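Local coordinates for protein type-2 restriction enzyme AgeI (Thalassobius gelatinovorus, PDB 5DWA) that recognises 5'-ACCGGT-3' and cleaves DNA after the first A, as a PD-(D/E)XK nuclease that is a monomer and dimerises to cleave, at a contact of chain A with DNA. Coordinates in Å, arbitrary orientation; residue numbers count along the deposited sequence, not the author numbering.

Site 1: a contact of chain A with DNA. Residues 86, 88-90, 92-93, 174. With nucleotides of chain C; nucleotides of chain B.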
ATOM      1  N   GLN A  86     -11.532  -2.308  -7.727  1.00 10.58           N
ATOM      2  CA  GLN A  86     -11.422  -1.895  -6.330  1.00 10.67           C
ATOM      3  C   GLN A  86     -12.169  -2.852  -5.396  1.00 11.32           C
ATOM      4  O   GLN A  86     -11.763  -3.058  -4.254  1.00 11.83           O
ATOM      5  CB  GLN A  86     -11.909  -0.454  -6.160  1.00 10.87           C
ATOM      6  CG  GLN A  86     -11.011   0.589  -6.858  1.00 11.62           C
ATOM      7  CD  GLN A  86      -9.721   0.857  -6.098  1.00 11.35           C
ATOM      8  OE1 GLN A  86      -8.812   0.022  -6.080  1.00 12.90           O
ATOM      9  NE2 GLN A  86      -9.642   2.019  -5.445  1.00 12.59           N
ATOM     10  N   TRP A  88     -12.293  -6.070  -6.003  1.00 12.69           N
ATOM     11  CA  TRP A  88     -11.302  -7.129  -5.919  1.00 11.14           C
ATOM     12  C   TRP A  88     -10.232  -6.834  -4.866  1.00 11.03           C
ATOM     13  O   TRP A  88      -9.865  -7.721  -4.096  1.00 12.01           O
ATOM     14  CB  TRP A  88     -10.661  -7.350  -7.293  1.00 10.91           C
ATOM     15  CG  TRP A  88      -9.529  -8.332  -7.273  1.00 10.95           C
ATOM     16  CD1 TRP A  88      -8.187  -8.040  -7.326  1.00 10.01           C
ATOM     17  CD2 TRP A  88      -9.624  -9.760  -7.209  1.00 10.94           C
ATOM     18  NE1 TRP A  88      -7.449  -9.197  -7.289  1.00 10.70           N
ATOM     19  CE2 TRP A  88      -8.305 -10.267  -7.221  1.00 10.24           C
ATOM     20  CE3 TRP A  88     -10.694 -10.663  -7.134  1.00 11.95           C
ATOM     21  CZ2 TRP A  88      -8.026 -11.636  -7.159  1.00 12.01           C
ATOM     22  CZ3 TRP A  88     -10.416 -12.025  -7.077  1.00 11.88           C
ATOM     23  CH2 TRP A  88      -9.091 -12.498  -7.093  1.00 12.28           C
ATOM     24  N   VAL A  89      -9.727  -5.598  -4.814  1.00  9.97           N
ATOM     25  CA  VAL A  89      -8.741  -5.248  -3.787  1.00 11.92           C
ATOM     26  C   VAL A  89      -9.297  -5.524  -2.389  1.00 12.15           C
ATOM     27  O   VAL A  89      -8.636  -6.144  -1.562  1.00 13.57           O
ATOM     28  CB  VAL A  89      -8.325  -3.771  -3.871  1.00 11.91           C
ATOM     29  CG1 VAL A  89      -7.414  -3.401  -2.706  1.00 12.47           C
ATOM     30  CG2 VAL A  89      -7.653  -3.484  -5.210  1.00 10.31           C
ATOM     31  N   ARG A  90     -10.533  -5.080  -2.158  1.00 10.82           N
ATOM     32  CA  ARG A  90     -11.130  -5.133  -0.829  1.00 11.94           C
ATOM     33  C   ARG A  90     -11.490  -6.555  -0.406  1.00 11.95           C
ATOM     34  O   ARG A  90     -11.426  -6.890   0.784  1.00 14.20           O
ATOM     35  CB  ARG A  90     -12.367  -4.236  -0.797  1.00 12.50           C
ATOM     36  CG  ARG A  90     -13.176  -4.337   0.487  1.00 13.69           C
ATOM     37  CD  ARG A  90     -12.398  -3.857   1.706  1.00 15.39           C
ATOM     38  NE  ARG A  90     -13.258  -3.937   2.889  1.00 16.87           N
ATOM     39  CZ  ARG A  90     -13.085  -4.775   3.905  1.00 18.90           C
ATOM     40  NH1 ARG A  90     -12.043  -5.594   3.934  1.00 20.32           N
ATOM     41  NH2 ARG A  90     -13.957  -4.776   4.913  1.00 21.03           N
ATOM     42  N   SER A  92     -10.332  -9.706  -2.076  1.00 11.36           N
ATOM     43  CA  SER A  92      -9.427 -10.817  -2.379  1.00 11.10           C
ATOM     44  C   SER A  92      -8.346 -11.048  -1.319  1.00 12.77           C
ATOM     45  O   SER A  92      -7.897 -12.171  -1.137  1.00 13.97           O
ATOM     46  CB  SER A  92      -8.783 -10.610  -3.758  1.00 11.62           C
ATOM     47  OG  SER A  92      -7.884  -9.509  -3.766  1.00 12.13           O
ATOM     48  N   GLY A  93      -7.942  -9.996  -0.618  1.00 13.19           N
ATOM     49  CA  GLY A  93      -6.968 -10.132   0.454  1.00 14.21           C
ATOM     50  C   GLY A  93      -7.522 -11.010   1.553  1.00 14.25           C
ATOM     51  O   GLY A  93      -6.900 -11.990   1.968  1.00 14.79           O
ATOM     52  N   ARG A 174       4.391  -3.882  -0.376  1.00 15.02           N
ATOM     53  CA  ARG A 174       3.447  -3.952   0.725  1.00 14.66           C
ATOM     54  C   ARG A 174       3.892  -4.959   1.781  1.00 15.24           C
ATOM     55  O   ARG A 174       3.487  -4.868   2.935  1.00 15.72           O
ATOM     56  CB  ARG A 174       2.060  -4.292   0.191  1.00 15.87           C
ATOM     57  CG  ARG A 174       1.376  -3.097  -0.446  1.00 15.87           C
ATOM     58  CD  ARG A 174       0.062  -3.477  -1.083  1.00 14.99           C
ATOM     59  NE  ARG A 174       0.254  -4.134  -2.368  1.00 14.47           N
ATOM     60  CZ  ARG A 174       0.252  -5.448  -2.556  1.00 13.88           C
ATOM     61  NH1 ARG A 174       0.018  -6.278  -1.540  1.00 14.91           N
ATOM     62  NH2 ARG A 174       0.458  -5.938  -3.771  1.00 13.54           N
TER
ATOM     63  P    DC C   5      -3.742  -4.014   4.896  1.00 26.93           P
ATOM     64  OP1  DC C   5      -3.486  -4.890   6.066  1.00 27.58           O
ATOM     65  OP2  DC C   5      -2.751  -2.986   4.513  1.00 30.66           O
ATOM     66  O5'  DC C   5      -4.029  -4.945   3.633  1.00 23.77           O
ATOM     67  C5'  DC C   5      -4.986  -5.987   3.724  1.00 22.20           C
ATOM     68  C4'  DC C   5      -5.874  -5.993   2.498  1.00 19.26           C
ATOM     69  O4'  DC C   5      -6.689  -4.817   2.503  1.00 17.98           O
ATOM     70  C3'  DC C   5      -5.112  -5.949   1.189  1.00 19.37           C
ATOM     71  O3'  DC C   5      -4.853  -7.272   0.783  1.00 20.77           O
ATOM     72  C2'  DC C   5      -6.090  -5.239   0.236  1.00 18.12           C
ATOM     73  C1'  DC C   5      -7.002  -4.435   1.174  1.00 17.24           C
ATOM     74  N1   DC C   5      -6.850  -2.944   1.081  1.00 17.17           N
ATOM     75  C2   DC C   5      -7.915  -2.162   0.618  1.00 16.41           C
ATOM     76  O2   DC C   5      -8.960  -2.721   0.284  1.00 15.82           O
ATOM     77  N3   DC C   5      -7.774  -0.815   0.557  1.00 17.82           N
ATOM     78  C4   DC C   5      -6.620  -0.246   0.936  1.00 18.47           C
ATOM     79  N4   DC C   5      -6.526   1.086   0.864  1.00 20.02           N
ATOM     80  C5   DC C   5      -5.527  -1.021   1.421  1.00 18.89           C
ATOM     81  C6   DC C   5      -5.677  -2.348   1.474  1.00 18.69           C
ATOM     82  P    DC C   6      -3.476  -7.612   0.032  1.00 23.56           P
ATOM     83  OP1  DC C   6      -3.357  -9.060   0.018  1.00 23.86           O
ATOM     84  OP2  DC C   6      -2.413  -6.731   0.547  1.00 27.58           O
ATOM     85  O5'  DC C   6      -3.766  -7.176  -1.476  1.00 17.38           O
ATOM     86  C5'  DC C   6      -4.839  -7.752  -2.161  1.00 15.04           C
ATOM     87  C4'  DC C   6      -4.994  -7.074  -3.499  1.00 12.75           C
ATOM     88  O4'  DC C   6      -5.208  -5.660  -3.310  1.00 13.05           O
ATOM     89  C3'  DC C   6      -3.813  -7.208  -4.445  1.00 11.36           C
ATOM     90  O3'  DC C   6      -4.319  -7.399  -5.733  1.00 11.16           O
ATOM     91  C2'  DC C   6      -3.098  -5.855  -4.322  1.00 11.86           C
ATOM     92  C1'  DC C   6      -4.257  -4.908  -4.043  1.00 13.01           C
ATOM     93  N1   DC C   6      -3.901  -3.752  -3.198  1.00 12.67           N
ATOM     94  C2   DC C   6      -4.144  -2.445  -3.637  1.00 13.16           C
ATOM     95  O2   DC C   6      -4.608  -2.252  -4.766  1.00 13.75           O
ATOM     96  N3   DC C   6      -3.836  -1.414  -2.812  1.00 13.80           N
ATOM     97  C4   DC C   6      -3.347  -1.653  -1.600  1.00 14.24           C
ATOM     98  N4   DC C   6      -3.054  -0.606  -0.827  1.00 14.75           N
ATOM     99  C5   DC C   6      -3.128  -2.973  -1.126  1.00 13.79           C
ATOM    100  C6   DC C   6      -3.420  -3.981  -1.943  1.00 12.89           C
TER
ATOM    101  P    DG B   7      -5.728   8.862  -4.275  1.00 13.29           P
ATOM    102  OP1  DG B   7      -5.828   9.963  -5.244  1.00 13.87           O
ATOM    103  OP2  DG B   7      -5.565   9.158  -2.833  1.00 14.05           O
ATOM    104  O5'  DG B   7      -7.027   7.957  -4.389  1.00 14.55           O
ATOM    105  C5'  DG B   7      -7.423   7.466  -5.638  1.00 15.15           C
ATOM    106  C4'  DG B   7      -8.493   6.411  -5.462  1.00 15.66           C
ATOM    107  O4'  DG B   7      -7.920   5.203  -4.914  1.00 15.60           O
ATOM    108  C3'  DG B   7      -9.616   6.789  -4.517  1.00 15.37           C
ATOM    109  O3'  DG B   7     -10.794   6.174  -4.972  1.00 16.01           O
ATOM    110  C2'  DG B   7      -9.168   6.184  -3.187  1.00 15.18           C
ATOM    111  C1'  DG B   7      -8.520   4.894  -3.652  1.00 15.14           C
ATOM    112  N9   DG B   7      -7.429   4.440  -2.824  1.00 14.60           N
ATOM    113  C8   DG B   7      -6.757   5.152  -1.854  1.00 16.23           C
ATOM    114  N7   DG B   7      -5.750   4.503  -1.347  1.00 15.59           N
ATOM    115  C5   DG B   7      -5.732   3.302  -2.052  1.00 14.61           C
ATOM    116  C6   DG B   7      -4.862   2.194  -1.958  1.00 15.54           C
ATOM    117  O6   DG B   7      -3.895   2.042  -1.209  1.00 15.69           O
ATOM    118  N1   DG B   7      -5.196   1.185  -2.866  1.00 13.79           N
ATOM    119  C2   DG B   7      -6.241   1.240  -3.747  1.00 14.17           C
ATOM    120  N2   DG B   7      -6.405   0.172  -4.545  1.00 12.97           N
ATOM    121  N3   DG B   7      -7.064   2.273  -3.852  1.00 13.93           N
ATOM    122  C4   DG B   7      -6.746   3.267  -2.977  1.00 14.58           C
ATOM    123  P    DG B   8     -12.144   7.009  -5.104  1.00 15.74           P
ATOM    124  OP1  DG B   8     -12.112   7.832  -6.335  1.00 16.85           O
ATOM    125  OP2  DG B   8     -12.381   7.664  -3.799  1.00 18.10           O
ATOM    126  O5'  DG B   8     -13.212   5.858  -5.344  1.00 15.59           O
ATOM    127  C5'  DG B   8     -13.085   5.077  -6.513  1.00 14.57           C
ATOM    128  C4'  DG B   8     -13.482   3.644  -6.243  1.00 13.95           C
ATOM    129  O4'  DG B   8     -12.536   3.022  -5.341  1.00 13.28           O
ATOM    130  C3'  DG B   8     -14.850   3.460  -5.616  1.00 13.56           C
ATOM    131  O3'  DG B   8     -15.428   2.329  -6.205  1.00 13.49           O
ATOM    132  C2'  DG B   8     -14.534   3.271  -4.121  1.00 13.87           C
ATOM    133  C1'  DG B   8     -13.190   2.554  -4.166  1.00 13.99           C
ATOM    134  N9   DG B   8     -12.279   2.830  -3.057  1.00 14.03           N
ATOM    135  C8   DG B   8     -11.986   4.056  -2.504  1.00 14.61           C
ATOM    136  N7   DG B   8     -11.075   3.998  -1.573  1.00 13.89           N
ATOM    137  C5   DG B   8     -10.728   2.653  -1.517  1.00 14.45           C
ATOM    138  C6   DG B   8      -9.789   1.984  -0.697  1.00 14.67           C
ATOM    139  O6   DG B   8      -9.035   2.475   0.158  1.00 16.95           O
ATOM    140  N1   DG B   8      -9.748   0.611  -0.950  1.00 14.21           N
ATOM    141  C2   DG B   8     -10.514  -0.031  -1.900  1.00 13.01           C
ATOM    142  N2   DG B   8     -10.329  -1.360  -2.019  1.00 12.54           N
ATOM    143  N3   DG B   8     -11.393   0.588  -2.677  1.00 14.17           N
ATOM    144  C4   DG B   8     -11.454   1.924  -2.429  1.00 13.71           C
TER

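Site 2: a contact of chain A with DNA. Residues 200-203. With nucleotides of chain C; nucleotides of chain B.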
ATOM      1  N   LYS A 200       2.487 -11.902  -9.484  1.00 13.68           N
ATOM      2  CA  LYS A 200       2.870 -10.734 -10.275  1.00 13.60           C
ATOM      3  C   LYS A 200       3.084 -11.143 -11.711  1.00 13.24           C
ATOM      4  O   LYS A 200       3.990 -11.918 -12.020  1.00 14.04           O
ATOM      5  CB  LYS A 200       4.139 -10.051  -9.761  1.00 13.99           C
ATOM      6  CG  LYS A 200       4.573  -8.823 -10.586  1.00 13.23           C
ATOM      7  CD  LYS A 200       3.517  -7.710 -10.575  1.00 13.15           C
ATOM      8  CE  LYS A 200       4.037  -6.446 -11.276  1.00 11.85           C
ATOM      9  NZ  LYS A 200       3.049  -5.320 -11.226  1.00 11.52           N
ATOM     10  N   SER A 201       2.244 -10.621 -12.592  0.67 12.21           N
ATOM     11  CA  SER A 201       2.480 -10.743 -14.025  0.67 13.29           C
ATOM     12  C   SER A 201       2.435  -9.354 -14.621  0.67 14.93           C
ATOM     13  O   SER A 201       1.720  -8.483 -14.128  0.67 16.52           O
ATOM     14  CB  SER A 201       1.450 -11.653 -14.692  0.67 15.65           C
ATOM     15  OG  SER A 201       0.248 -10.953 -14.957  0.67 15.96           O
ATOM     16  N   PHE A 202       3.202  -9.145 -15.684  1.00 14.12           N
ATOM     17  CA  PHE A 202       3.221  -7.866 -16.352  1.00 13.36           C
ATOM     18  C   PHE A 202       2.344  -8.016 -17.586  1.00 14.95           C
ATOM     19  O   PHE A 202       2.651  -8.808 -18.473  1.00 16.69           O
ATOM     20  CB  PHE A 202       4.650  -7.449 -16.702  1.00 14.31           C
ATOM     21  CG  PHE A 202       5.486  -7.112 -15.503  1.00 14.41           C
ATOM     22  CD1 PHE A 202       5.631  -5.799 -15.095  1.00 15.12           C
ATOM     23  CD2 PHE A 202       6.115  -8.108 -14.769  1.00 15.93           C
ATOM     24  CE1 PHE A 202       6.405  -5.475 -13.992  1.00 15.49           C
ATOM     25  CE2 PHE A 202       6.889  -7.791 -13.663  1.00 16.82           C
ATOM     26  CZ  PHE A 202       7.034  -6.478 -13.277  1.00 16.02           C
ATOM     27  N   PRO A 203       1.207  -7.311 -17.612  1.00 14.38           N
ATOM     28  CA  PRO A 203       0.341  -7.441 -18.780  1.00 14.30           C
ATOM     29  C   PRO A 203       0.901  -6.626 -19.933  1.00 15.06           C
ATOM     30  O   PRO A 203       1.613  -5.644 -19.694  1.00 15.63           O
ATOM     31  CB  PRO A 203      -0.993  -6.874 -18.291  1.00 15.25           C
ATOM     32  CG  PRO A 203      -0.596  -5.840 -17.283  1.00 15.27           C
ATOM     33  CD  PRO A 203       0.630  -6.415 -16.591  1.00 14.75           C
TER
ATOM     34  P    DG C   8      -2.659  -6.105 -13.037  1.00 12.56           P
ATOM     35  OP1  DG C   8      -3.915  -6.860 -13.272  1.00 13.44           O
ATOM     36  OP2  DG C   8      -1.369  -6.832 -13.055  1.00 14.21           O
ATOM     37  O5'  DG C   8      -2.631  -4.923 -14.089  1.00 12.05           O
ATOM     38  C5'  DG C   8      -3.764  -4.062 -14.165  1.00 11.36           C
ATOM     39  C4'  DG C   8      -3.344  -2.629 -14.423  1.00 11.02           C
ATOM     40  O4'  DG C   8      -2.644  -2.095 -13.267  1.00 11.55           O
ATOM     41  C3'  DG C   8      -2.422  -2.440 -15.603  1.00 11.65           C
ATOM     42  O3'  DG C   8      -2.825  -1.259 -16.266  1.00 11.91           O
ATOM     43  C2'  DG C   8      -1.023  -2.331 -14.954  1.00 11.82           C
ATOM     44  C1'  DG C   8      -1.332  -1.659 -13.632  1.00 11.67           C
ATOM     45  N9   DG C   8      -0.462  -2.038 -12.525  1.00 11.61           N
ATOM     46  C8   DG C   8      -0.045  -3.303 -12.188  1.00 12.02           C
ATOM     47  N7   DG C   8       0.674  -3.336 -11.085  1.00 12.23           N
ATOM     48  C5   DG C   8       0.678  -2.018 -10.652  1.00 11.57           C
ATOM     49  C6   DG C   8       1.287  -1.437  -9.523  1.00 10.99           C
ATOM     50  O6   DG C   8       1.926  -2.003  -8.635  1.00 12.38           O
ATOM     51  N1   DG C   8       1.069  -0.063  -9.458  1.00 11.53           N
ATOM     52  C2   DG C   8       0.347   0.666 -10.376  1.00 10.52           C
ATOM     53  N2   DG C   8       0.232   1.995 -10.150  1.00 11.22           N
ATOM     54  N3   DG C   8      -0.224   0.127 -11.442  1.00 11.29           N
ATOM     55  C4   DG C   8      -0.012  -1.208 -11.518  1.00 10.74           C
ATOM     56  P    DT C   9      -2.056  -0.729 -17.572  1.00 12.64           P
ATOM     57  OP1  DT C   9      -3.053   0.030 -18.349  1.00 14.74           O
ATOM     58  OP2  DT C   9      -1.308  -1.848 -18.194  1.00 13.39           O
ATOM     59  O5'  DT C   9      -1.024   0.311 -16.962  1.00 12.57           O
ATOM     60  C5'  DT C   9      -1.497   1.354 -16.152  1.00 12.82           C
ATOM     61  C4'  DT C   9      -0.343   2.016 -15.445  1.00 12.28           C
ATOM     62  O4'  DT C   9       0.323   1.056 -14.619  1.00 12.21           O
ATOM     63  C3'  DT C   9       0.742   2.588 -16.359  1.00 12.61           C
ATOM     64  O3'  DT C   9       0.707   3.993 -16.246  1.00 14.22           O
ATOM     65  C2'  DT C   9       2.062   1.972 -15.823  1.00 13.27           C
ATOM     66  C1'  DT C   9       1.645   1.472 -14.454  1.00 12.55           C
ATOM     67  N1   DT C   9       2.380   0.301 -13.936  1.00 13.82           N
ATOM     68  C2   DT C   9       3.078   0.423 -12.766  1.00 14.52           C
ATOM     69  O2   DT C   9       3.194   1.480 -12.170  1.00 15.08           O
ATOM     70  N3   DT C   9       3.650  -0.736 -12.323  1.00 14.15           N
ATOM     71  C4   DT C   9       3.571  -1.985 -12.910  1.00 13.96           C
ATOM     72  O4   DT C   9       4.114  -2.973 -12.429  1.00 15.14           O
ATOM     73  C5   DT C   9       2.809  -2.048 -14.131  1.00 12.95           C
ATOM     74  C7   DT C   9       2.662  -3.347 -14.866  1.00 13.47           C
ATOM     75  C6   DT C   9       2.242  -0.918 -14.569  1.00 13.74           C
ATOM     76  P    DC C  10       1.284   4.931 -17.417  1.00 13.66           P
ATOM     77  OP1  DC C  10       0.661   6.247 -17.212  1.00 13.73           O
ATOM     78  OP2  DC C  10       1.145   4.215 -18.707  1.00 15.05           O
ATOM     79  O5'  DC C  10       2.840   5.005 -17.119  1.00 15.77           O
ATOM     80  C5'  DC C  10       3.322   5.824 -16.075  1.00 15.80           C
ATOM     81  C4'  DC C  10       4.786   5.555 -15.837  1.00 16.67           C
ATOM     82  O4'  DC C  10       4.941   4.232 -15.279  1.00 16.58           O
ATOM     83  C3'  DC C  10       5.651   5.564 -17.114  1.00 16.58           C
ATOM     84  O3'  DC C  10       6.864   6.251 -16.860  1.00 18.47           O
ATOM     85  C2'  DC C  10       5.930   4.086 -17.334  1.00 17.08           C
ATOM     86  C1'  DC C  10       6.058   3.667 -15.889  1.00 17.35           C
ATOM     87  N1   DC C  10       6.081   2.210 -15.636  1.00 17.04           N
ATOM     88  C2   DC C  10       6.546   1.770 -14.396  1.00 16.91           C
ATOM     89  O2   DC C  10       6.910   2.614 -13.567  1.00 17.84           O
ATOM     90  N3   DC C  10       6.589   0.446 -14.141  1.00 16.17           N
ATOM     91  C4   DC C  10       6.195  -0.419 -15.067  1.00 16.07           C
ATOM     92  N4   DC C  10       6.275  -1.711 -14.773  1.00 16.64           N
ATOM     93  C5   DC C  10       5.717   0.008 -16.351  1.00 16.11           C
ATOM     94  C6   DC C  10       5.676   1.324 -16.584  1.00 16.72           C
TER
ATOM     95  P    DG B   3      12.490  -5.150  -6.588  1.00 23.97           P
ATOM     96  OP1  DG B   3      13.757  -5.608  -5.970  1.00 24.96           O
ATOM     97  OP2  DG B   3      11.320  -6.046  -6.626  1.00 23.97           O
ATOM     98  O5'  DG B   3      12.047  -3.769  -5.909  1.00 23.61           O
ATOM     99  C5'  DG B   3      12.970  -2.693  -5.875  1.00 23.51           C
ATOM    100  C4'  DG B   3      12.289  -1.340  -6.043  1.00 21.08           C
ATOM    101  O4'  DG B   3      11.647  -1.238  -7.344  1.00 19.89           O
ATOM    102  C3'  DG B   3      11.214  -0.995  -5.022  1.00 20.72           C
ATOM    103  O3'  DG B   3      11.286   0.418  -4.784  1.00 21.72           O
ATOM    104  C2'  DG B   3       9.927  -1.381  -5.760  1.00 20.04           C
ATOM    105  C1'  DG B   3      10.272  -0.929  -7.174  1.00 18.68           C
ATOM    106  N9   DG B   3       9.542  -1.609  -8.244  1.00 18.40           N
ATOM    107  C8   DG B   3       9.393  -2.964  -8.418  1.00 16.92           C
ATOM    108  N7   DG B   3       8.733  -3.278  -9.502  1.00 17.59           N
ATOM    109  C5   DG B   3       8.461  -2.052 -10.105  1.00 17.86           C
ATOM    110  C6   DG B   3       7.785  -1.751 -11.317  1.00 16.84           C
ATOM    111  O6   DG B   3       7.276  -2.529 -12.124  1.00 17.78           O
ATOM    112  N1   DG B   3       7.725  -0.385 -11.550  1.00 16.44           N
ATOM    113  C2   DG B   3       8.258   0.575 -10.731  1.00 18.52           C
ATOM    114  N2   DG B   3       8.099   1.845 -11.126  1.00 20.09           N
ATOM    115  N3   DG B   3       8.895   0.308  -9.594  1.00 18.18           N
ATOM    116  C4   DG B   3       8.965  -1.019  -9.354  1.00 17.86           C
ATOM    117  P    DA B   4      10.938   1.059  -3.358  1.00 22.50           P
ATOM    118  OP1  DA B   4      11.765   2.291  -3.268  1.00 25.16           O
ATOM    119  OP2  DA B   4      11.028   0.022  -2.306  1.00 23.02           O
ATOM    120  O5'  DA B   4       9.405   1.484  -3.503  1.00 22.04           O
ATOM    121  C5'  DA B   4       9.081   2.673  -4.188  1.00 21.27           C
ATOM    122  C4'  DA B   4       7.598   2.755  -4.465  1.00 20.28           C
ATOM    123  O4'  DA B   4       7.257   1.903  -5.578  1.00 19.64           O
ATOM    124  C3'  DA B   4       6.686   2.319  -3.315  1.00 20.14           C
ATOM    125  O3'  DA B   4       5.612   3.197  -3.256  1.00 21.96           O
ATOM    126  C2'  DA B   4       6.197   0.950  -3.771  1.00 18.51           C
ATOM    127  C1'  DA B   4       6.073   1.234  -5.251  1.00 18.12           C
ATOM    128  N9   DA B   4       5.947   0.062  -6.083  1.00 16.67           N
ATOM    129  C8   DA B   4       6.155  -1.239  -5.732  1.00 15.63           C
ATOM    130  N7   DA B   4       5.962  -2.085  -6.711  1.00 15.59           N
ATOM    131  C5   DA B   4       5.600  -1.269  -7.780  1.00 14.85           C
ATOM    132  C6   DA B   4       5.246  -1.544  -9.113  1.00 14.43           C
ATOM    133  N6   DA B   4       5.213  -2.773  -9.629  1.00 15.14           N
ATOM    134  N1   DA B   4       4.941  -0.498  -9.903  1.00 15.66           N
ATOM    135  C2   DA B   4       4.974   0.734  -9.392  1.00 15.41           C
ATOM    136  N3   DA B   4       5.286   1.115  -8.159  1.00 15.86           N
ATOM    137  C4   DA B   4       5.590   0.053  -7.400  1.00 14.80           C
TER
HETATM  138  O   HOH W   1       2.576  -4.631  -8.543  1.00 11.46           O
HETATM  139  O   HOH W   2       0.044  -8.917 -11.236  1.00 13.83           O
HETATM  140  O   HOH W   3       1.202  -6.136 -13.136  1.00 15.70           O

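Site 1: a contact of chain A with DNA
Gln86 and Val89, neighbours on one face of helix 84-109, meet two consecutive pairs from the minor groove, DG7 and DG8 of chain B with DC6 and DC5 of chain C. Gln86 can be followed outward. Its CB packs against C1' of the DG8 deoxyribose at 3.8 Å, and CG, anti to the carbonyl carbon (chi1 -67°), passes the ring oxygen O4' of that sugar. A bend at chi2 then swings the amide onto the sugar edge of DG7. There Gln86 OE1 accepts the exocyclic amino N2 of DG7 at 2.9 Å, in the carbonyl plane and on a lone pair. Gln86 NE2 gives an N-H to DG7 N3 at 3.0 Å, almost within the amide plane. NE2 also donates to DG8 O4', somewhat tilted from that plane, so three bonds fix the rotation of the amide. The main chain joins in, for Gln86 O accepts N2 of DG8 at 3.2 Å. Val89 acts as a wedge: CG1 lies over the face of the DC6 ring, 3.5 Å from its C2, and also 3.6 Å from C2 of DC5, whose plane is inclined to that of DC6 by about 49°. From the major-groove side, Arg174 NH1 reaches DC6 OP2 in a 3.2 Å salt bridge. In this pre-specific complex the site contacts guanine amino groups, likely distinguishing G-C from A-T pairs, and is likely to stabilise the opened step.

Site 2: a contact of chain A with DNA
Lys200 and the water-bridged main chain of Ser201 meet chain C at DG8. At the 5' end of the stretch, the phosphate oxygen OP2 of DG8 binds water 3 at 2.7 Å, and that water binds Ser201 O at 2.6 Å. Water 2 makes a second bridge, from the same OP2 to Ser201 N. On the base, N7 of DG8 lies 3.1 Å from the terminal amino NZ of Lys200, a likely hydrogen bond, while DG8 O6 is reached through water 1, itself 2.7 Å from O6. The next nucleotide, DT9 of chain C, takes a direct bond: Lys200 NZ donates to the carbonyl O4 on its Hoogsteen edge at 2.8 Å. NZ thus spans both bases of the G-T step in the major groove, its N-H groups presumably shared among O4, N7 and waters 1 and 3. The thymine methyl C7 of DT9 touches Phe202 CD1 at 3.9 Å and comes near Pro203 CD, an apolar patch that may favour a thymine here. Beyond it, at DC10 of chain C, the phenyl ring turns its edge to N4 and to O6 of the paired DG3 of chain B, Phe202 CE1 standing 3.6 Å from that O6. Lys200 CE lies above the plane of the Phe202 ring, toward the rim, which may help to keep the lysine chain over the ring. An alanine at Lys200 would probably leave DT9 O4 and DG8 N7 without their shared donor and uncover part of the Phe202 face. All four residues lie in the loop between strand 191-196 and helix 223-230, and this loop carries their side chains into the major groove.

About 16 Å separates the C-alpha centres of site 1 and site 2, which share no residue and belong to different elements: mainly a helix in the first, a loop in the second. Both contact the same two strands. Site 1 meets the two cytosines of ACCGGT on chain C and their guanines; site 2 meets the G-T step in the other half, with Phe202 reaching the flanking pair. One subunit thus touches both halves, and a second, related by the dyad of the palindrome, would probably make the equivalent contacts with the strands exchanged. The example illustrates a general principle: complementary readout of both grooves by one subunit.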